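BRO1 protein (Saccharomyces cerevisiae, PDB 1ZB1) helps sort cargo into multivesicular bodies and recruits the deubiquitinase Doa4 to endosomes, represented here by its Bro1 domain, which may bind Snf7. Local coordinates at residues 151-163 and 342-354. Numbering follows the deposited sequence.
Sequences NLTKAFSCFEYLS and DAIKSPTWEKILE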
loop_
_atom_site.group_PDB
_atom_site.type_symbol
_atom_site.label_atom_id
_atom_site.label_comp_id
_atom_site.label_asym_id
_atom_site.label_seq_id
_atom_site.Cartn_x
_atom_site.Cartn_y
_atom_site.Cartn_z
ATOM N N ASN A 151 -3.166 0.594 9.062
ATOM C CA ASN A 151 -3.689 1.297 7.897
ATOM C C ASN A 151 -2.991 0.897 6.593
ATOM O O ASN A 151 -3.626 0.830 5.542
ATOM C CB ASN A 151 -3.630 2.813 8.131
ATOM C CG ASN A 151 -4.831 3.319 8.931
ATOM O OD1 ASN A 151 -5.944 3.403 8.408
ATOM N ND2 ASN A 151 -4.613 3.633 10.207
ATOM N N LEU A 152 -1.692 0.625 6.651
ATOM C CA LEU A 152 -0.977 0.185 5.451
ATOM C C LEU A 152 -1.466 -1.219 5.085
ATOM O O LEU A 152 -1.510 -1.593 3.911
ATOM C CB LEU A 152 0.533 0.170 5.697
ATOM C CG LEU A 152 1.221 1.543 5.695
ATOM C CD1 LEU A 152 2.647 1.408 6.199
ATOM C CD2 LEU A 152 1.213 2.123 4.279
ATOM N N THR A 153 -1.838 -1.994 6.099
ATOM C CA THR A 153 -2.338 -3.342 5.877
ATOM C C THR A 153 -3.666 -3.263 5.125
ATOM O O THR A 153 -3.907 -4.040 4.194
ATOM C CB THR A 153 -2.523 -4.094 7.226
ATOM O OG1 THR A 153 -1.234 -4.328 7.813
ATOM C CG2 THR A 153 -3.225 -5.436 7.014
ATOM N N LYS A 154 -4.524 -2.321 5.512
ATOM C CA LYS A 154 -5.803 -2.170 4.823
ATOM C C LYS A 154 -5.588 -1.666 3.391
ATOM O O LYS A 154 -6.285 -2.095 2.463
ATOM C CB LYS A 154 -6.729 -1.221 5.600
ATOM C CG LYS A 154 -7.291 -1.837 6.874
ATOM C CD LYS A 154 -8.166 -0.862 7.638
ATOM C CE LYS A 154 -8.773 -1.514 8.867
ATOM N NZ LYS A 154 -9.574 -0.537 9.667
ATOM N N ALA A 155 -4.628 -0.766 3.200
ATOM C CA ALA A 155 -4.351 -0.260 1.851
ATOM C C ALA A 155 -3.991 -1.456 0.972
ATOM O O ALA A 155 -4.490 -1.589 -0.145
ATOM C CB ALA A 155 -3.198 0.747 1.876
ATOM N N PHE A 156 -3.129 -2.324 1.503
ATOM C CA PHE A 156 -2.689 -3.535 0.812
ATOM C C PHE A 156 -3.909 -4.335 0.354
ATOM O O PHE A 156 -4.012 -4.724 -0.810
ATOM C CB PHE A 156 -1.796 -4.350 1.773
ATOM C CG PHE A 156 -1.505 -5.769 1.330
ATOM C CD1 PHE A 156 -1.261 -6.082 -0.005
ATOM C CD2 PHE A 156 -1.417 -6.788 2.282
ATOM C CE1 PHE A 156 -0.934 -7.388 -0.387
ATOM C CE2 PHE A 156 -1.088 -8.099 1.914
ATOM C CZ PHE A 156 -0.847 -8.397 0.575
ATOM N N SER A 157 -4.843 -4.557 1.270
ATOM C CA SER A 157 -6.055 -5.299 0.962
ATOM C C SER A 157 -6.884 -4.654 -0.166
ATOM O O SER A 157 -7.383 -5.352 -1.048
ATOM C CB SER A 157 -6.902 -5.436 2.233
ATOM O OG SER A 157 -8.099 -6.140 1.974
ATOM N N CYS A 158 -7.037 -3.331 -0.134
ATOM C CA CYS A 158 -7.802 -2.630 -1.166
ATOM C C CYS A 158 -7.174 -2.727 -2.564
ATOM O O CYS A 158 -7.877 -2.991 -3.545
ATOM C CB CYS A 158 -7.981 -1.155 -0.785
ATOM S SG CYS A 158 -8.985 -0.886 0.706
ATOM N N PHE A 159 -5.867 -2.500 -2.665
ATOM C CA PHE A 159 -5.185 -2.585 -3.963
ATOM C C PHE A 159 -5.204 -4.004 -4.527
ATOM O O PHE A 159 -5.276 -4.203 -5.745
ATOM C CB PHE A 159 -3.738 -2.106 -3.849
ATOM C CG PHE A 159 -3.600 -0.609 -3.784
ATOM C CD1 PHE A 159 -4.169 0.196 -4.777
ATOM C CD2 PHE A 159 -2.873 -0.003 -2.760
ATOM C CE1 PHE A 159 -4.014 1.581 -4.756
ATOM C CE2 PHE A 159 -2.709 1.387 -2.730
ATOM C CZ PHE A 159 -3.284 2.181 -3.735
ATOM N N GLU A 160 -5.131 -4.983 -3.634
ATOM C CA GLU A 160 -5.156 -6.386 -4.021
ATOM C C GLU A 160 -6.510 -6.727 -4.649
ATOM O O GLU A 160 -6.571 -7.369 -5.699
ATOM C CB GLU A 160 -4.905 -7.263 -2.788
ATOM C CG GLU A 160 -5.027 -8.755 -3.038
ATOM C CD GLU A 160 -4.647 -9.572 -1.816
ATOM O OE1 GLU A 160 -5.333 -9.453 -0.776
ATOM O OE2 GLU A 160 -3.657 -10.330 -1.899
ATOM N N TYR A 161 -7.588 -6.293 -4.004
ATOM C CA TYR A 161 -8.942 -6.542 -4.505
ATOM C C TYR A 161 -9.124 -5.892 -5.872
ATOM O O TYR A 161 -9.748 -6.464 -6.772
ATOM C CB TYR A 161 -9.982 -5.977 -3.533
ATOM C CG TYR A 161 -11.418 -6.201 -3.968
ATOM C CD1 TYR A 161 -12.113 -7.346 -3.578
ATOM C CD2 TYR A 161 -12.077 -5.270 -4.776
ATOM C CE1 TYR A 161 -13.431 -7.558 -3.977
ATOM C CE2 TYR A 161 -13.393 -5.474 -5.185
ATOM C CZ TYR A 161 -14.064 -6.621 -4.777
ATOM O OH TYR A 161 -15.375 -6.822 -5.152
ATOM N N LEU A 162 -8.589 -4.686 -6.021
ATOM C CA LEU A 162 -8.668 -3.970 -7.287
ATOM C C LEU A 162 -7.956 -4.738 -8.415
ATOM O O LEU A 162 -8.488 -4.872 -9.524
ATOM C CB LEU A 162 -8.033 -2.581 -7.139
ATOM C CG LEU A 162 -8.866 -1.520 -6.398
ATOM C CD1 LEU A 162 -7.985 -0.318 -6.086
ATOM C CD2 LEU A 162 -10.064 -1.093 -7.251
ATOM N N SER A 163 -6.758 -5.241 -8.139
ATOM C CA SER A 163 -6.011 -5.955 -9.175
ATOM C C SER A 163 -6.674 -7.263 -9.579
ATOM O O SER A 163 -6.584 -7.678 -10.733
ATOM C CB SER A 163 -4.575 -6.236 -8.721
ATOM O OG SER A 163 -4.547 -7.224 -7.712
ATOM N N ASP A 342 6.709 -13.399 7.601
ATOM C CA ASP A 342 5.783 -12.349 7.158
ATOM C C ASP A 342 4.785 -12.091 8.292
ATOM O O ASP A 342 3.971 -12.958 8.605
ATOM C CB ASP A 342 5.027 -12.829 5.916
ATOM C CG ASP A 342 4.257 -11.716 5.220
ATOM O OD1 ASP A 342 3.879 -10.725 5.880
ATOM O OD2 ASP A 342 4.023 -11.846 4.005
ATOM N N ALA A 343 4.830 -10.904 8.892
ATOM C CA ALA A 343 3.942 -10.579 10.010
ATOM C C ALA A 343 2.633 -9.867 9.646
ATOM O O ALA A 343 1.829 -9.564 10.528
ATOM C CB ALA A 343 4.700 -9.739 11.033
ATOM N N ILE A 344 2.415 -9.606 8.363
ATOM C CA ILE A 344 1.213 -8.899 7.939
ATOM C C ILE A 344 0.106 -9.801 7.400
ATOM O O ILE A 344 0.268 -10.471 6.379
ATOM C CB ILE A 344 1.558 -7.807 6.875
ATOM C CG1 ILE A 344 2.292 -6.639 7.538
ATOM C CG2 ILE A 344 0.284 -7.267 6.229
ATOM C CD1 ILE A 344 3.593 -6.997 8.166
ATOM N N LYS A 345 -1.020 -9.805 8.101
ATOM C CA LYS A 345 -2.177 -10.598 7.706
ATOM C C LYS A 345 -3.244 -9.627 7.213
ATOM O O LYS A 345 -3.858 -8.917 8.009
ATOM C CB LYS A 345 -2.710 -11.393 8.901
ATOM C CG LYS A 345 -1.702 -12.358 9.513
ATOM C CD LYS A 345 -2.299 -13.088 10.712
ATOM C CE LYS A 345 -1.300 -14.054 11.339
ATOM N NZ LYS A 345 -1.900 -14.804 12.481
ATOM N N SER A 346 -3.466 -9.596 5.906
ATOM C CA SER A 346 -4.443 -8.678 5.341
ATOM C C SER A 346 -5.873 -9.198 5.389
ATOM O O SER A 346 -6.142 -10.355 5.064
ATOM C CB SER A 346 -4.089 -8.343 3.893
ATOM O OG SER A 346 -4.404 -9.423 3.031
ATOM N N PRO A 347 -6.810 -8.337 5.806
ATOM C CA PRO A 347 -8.224 -8.700 5.893
ATOM C C PRO A 347 -8.784 -8.603 4.478
ATOM O O PRO A 347 -8.110 -8.095 3.585
ATOM C CB PRO A 347 -8.781 -7.632 6.819
ATOM C CG PRO A 347 -8.009 -6.425 6.395
ATOM C CD PRO A 347 -6.595 -6.954 6.271
ATOM N N THR A 348 -9.992 -9.095 4.247
ATOM C CA THR A 348 -10.552 -8.993 2.900
ATOM C C THR A 348 -11.157 -7.602 2.721
ATOM O O THR A 348 -11.513 -6.955 3.704
ATOM C CB THR A 348 -11.661 -10.039 2.662
ATOM O OG1 THR A 348 -12.660 -9.910 3.679
ATOM C CG2 THR A 348 -11.083 -11.452 2.681
ATOM N N TRP A 349 -11.244 -7.133 1.476
ATOM C CA TRP A 349 -11.853 -5.830 1.196
ATOM C C TRP A 349 -13.292 -5.931 1.682
ATOM O O TRP A 349 -13.844 -4.980 2.232
ATOM C CB TRP A 349 -11.835 -5.520 -0.312
ATOM C CG TRP A 349 -12.864 -4.478 -0.765
ATOM C CD1 TRP A 349 -13.799 -4.629 -1.755
ATOM C CD2 TRP A 349 -13.061 -3.155 -0.233
ATOM N NE1 TRP A 349 -14.568 -3.487 -1.871
ATOM C CE2 TRP A 349 -14.136 -2.569 -0.950
ATOM C CE3 TRP A 349 -12.438 -2.407 0.782
ATOM C CZ2 TRP A 349 -14.599 -1.272 -0.687
ATOM C CZ3 TRP A 349 -12.904 -1.112 1.044
ATOM C CH2 TRP A 349 -13.973 -0.563 0.312
ATOM N N GLU A 350 -13.887 -7.107 1.480
ATOM C CA GLU A 350 -15.262 -7.364 1.898
ATOM C C GLU A 350 -15.474 -7.066 3.384
ATOM O O GLU A 350 -16.488 -6.479 3.766
ATOM C CB GLU A 350 -15.647 -8.822 1.611
ATOM C CG GLU A 350 -15.794 -9.182 0.129
ATOM C CD GLU A 350 -14.466 -9.468 -0.568
ATOM O OE1 GLU A 350 -14.499 -9.970 -1.714
ATOM O OE2 GLU A 350 -13.394 -9.196 0.015
ATOM N N LYS A 351 -14.516 -7.470 4.214
ATOM C CA LYS A 351 -14.601 -7.240 5.654
ATOM C C LYS A 351 -14.360 -5.778 6.030
ATOM O O LYS A 351 -14.889 -5.293 7.027
ATOM C CB LYS A 351 -13.606 -8.141 6.393
ATOM C CG LYS A 351 -13.943 -9.624 6.293
ATOM C CD LYS A 351 -12.978 -10.478 7.105
ATOM C CE LYS A 351 -13.323 -11.962 6.997
ATOM N NZ LYS A 351 -12.445 -12.806 7.859
ATOM N N ILE A 352 -13.552 -5.079 5.239
ATOM C CA ILE A 352 -13.279 -3.670 5.503
ATOM C C ILE A 352 -14.536 -2.851 5.192
ATOM O O ILE A 352 -14.891 -1.925 5.921
ATOM C CB ILE A 352 -12.110 -3.154 4.625
ATOM C CG1 ILE A 352 -10.776 -3.704 5.145
ATOM C CG2 ILE A 352 -12.098 -1.628 4.606
ATOM C CD1 ILE A 352 -9.584 -3.401 4.241
ATOM N N LEU A 353 -15.216 -3.216 4.111
ATOM C CA LEU A 353 -16.416 -2.506 3.675
ATOM C C LEU A 353 -17.670 -2.811 4.493
ATOM O O LEU A 353 -18.491 -1.930 4.760
ATOM C CB LEU A 353 -16.682 -2.832 2.203
ATOM C CG LEU A 353 -17.949 -2.285 1.536
ATOM C CD1 LEU A 353 -17.892 -0.765 1.488
ATOM C CD2 LEU A 353 -18.064 -2.855 0.129
ATOM N N GLU A 354 -17.796 -4.070 4.890
ATOM C CA GLU A 354 -18.953 -4.560 5.631
ATOM C C GLU A 354 -19.591 -3.654 6.694
ATOM O O GLU A 354 -20.799 -3.457 6.684
ATOM C CB GLU A 354 -18.601 -5.922 6.234
ATOM C CG GLU A 354 -19.765 -6.697 6.798
ATOM C CD GLU A 354 -19.435 -8.167 6.937
ATOM O OE1 GLU A 354 -19.316 -8.846 5.890
ATOM O OE2 GLU A 354 -19.278 -8.646 8.083
HETATM O O HOH W 1 -8.566 -7.899 -0.425
HETATM O O HOH W 2 -16.872 -4.536 -4.158
HETATM O O HOH W 3 -16.641 -8.833 -4.040
#
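Trp349 turns the edge of its five-membered ring onto Tyr161 in an edge-to-face pair (planes 54° apart), Trp349 CD1 lying 3.3 Å above the plane of the phenol ring, over its centre. CG of Tyr161, anti to the backbone N (chi1 -180°), carries that ring toward helix 349-371. At the ring's rim, Glu350 OE1 lies 3.5 Å from Tyr161 CE1, its carboxylate nearly perpendicular to the ring. Separate waters join Tyr161 OH to Glu350 OE1 and to Trp349 NE1, the far bonds weak. Cys158 SG approaches the six-membered ring of Trp349 obliquely, 3.8 Å from Trp349 CE3. Ser157 OG donates a short 2.5 Å hydrogen bond to Pro347 O, tilted 34° from the carbonyl plane, just ahead of the helix N-capped by Thr348, whose OG1 accepts from Lys351 N. Ile352 CD1 packs 3.8 Å from Lys154 CG. The 344-347 run crosses helix 146-165: Ser346 CB sits 3.5 Å from Phe156 CD2, and Thr153 CG2 meets Pro347 CD at 3.8 Å. The contact joins the start of helix 349-371 and its lead-in to helix 146-165 of the Bro1 domain; Tyr76 and Leu73 (helix 65-86) also pack on Trp349, and His187 (helix 176-198) stacks on Phe156.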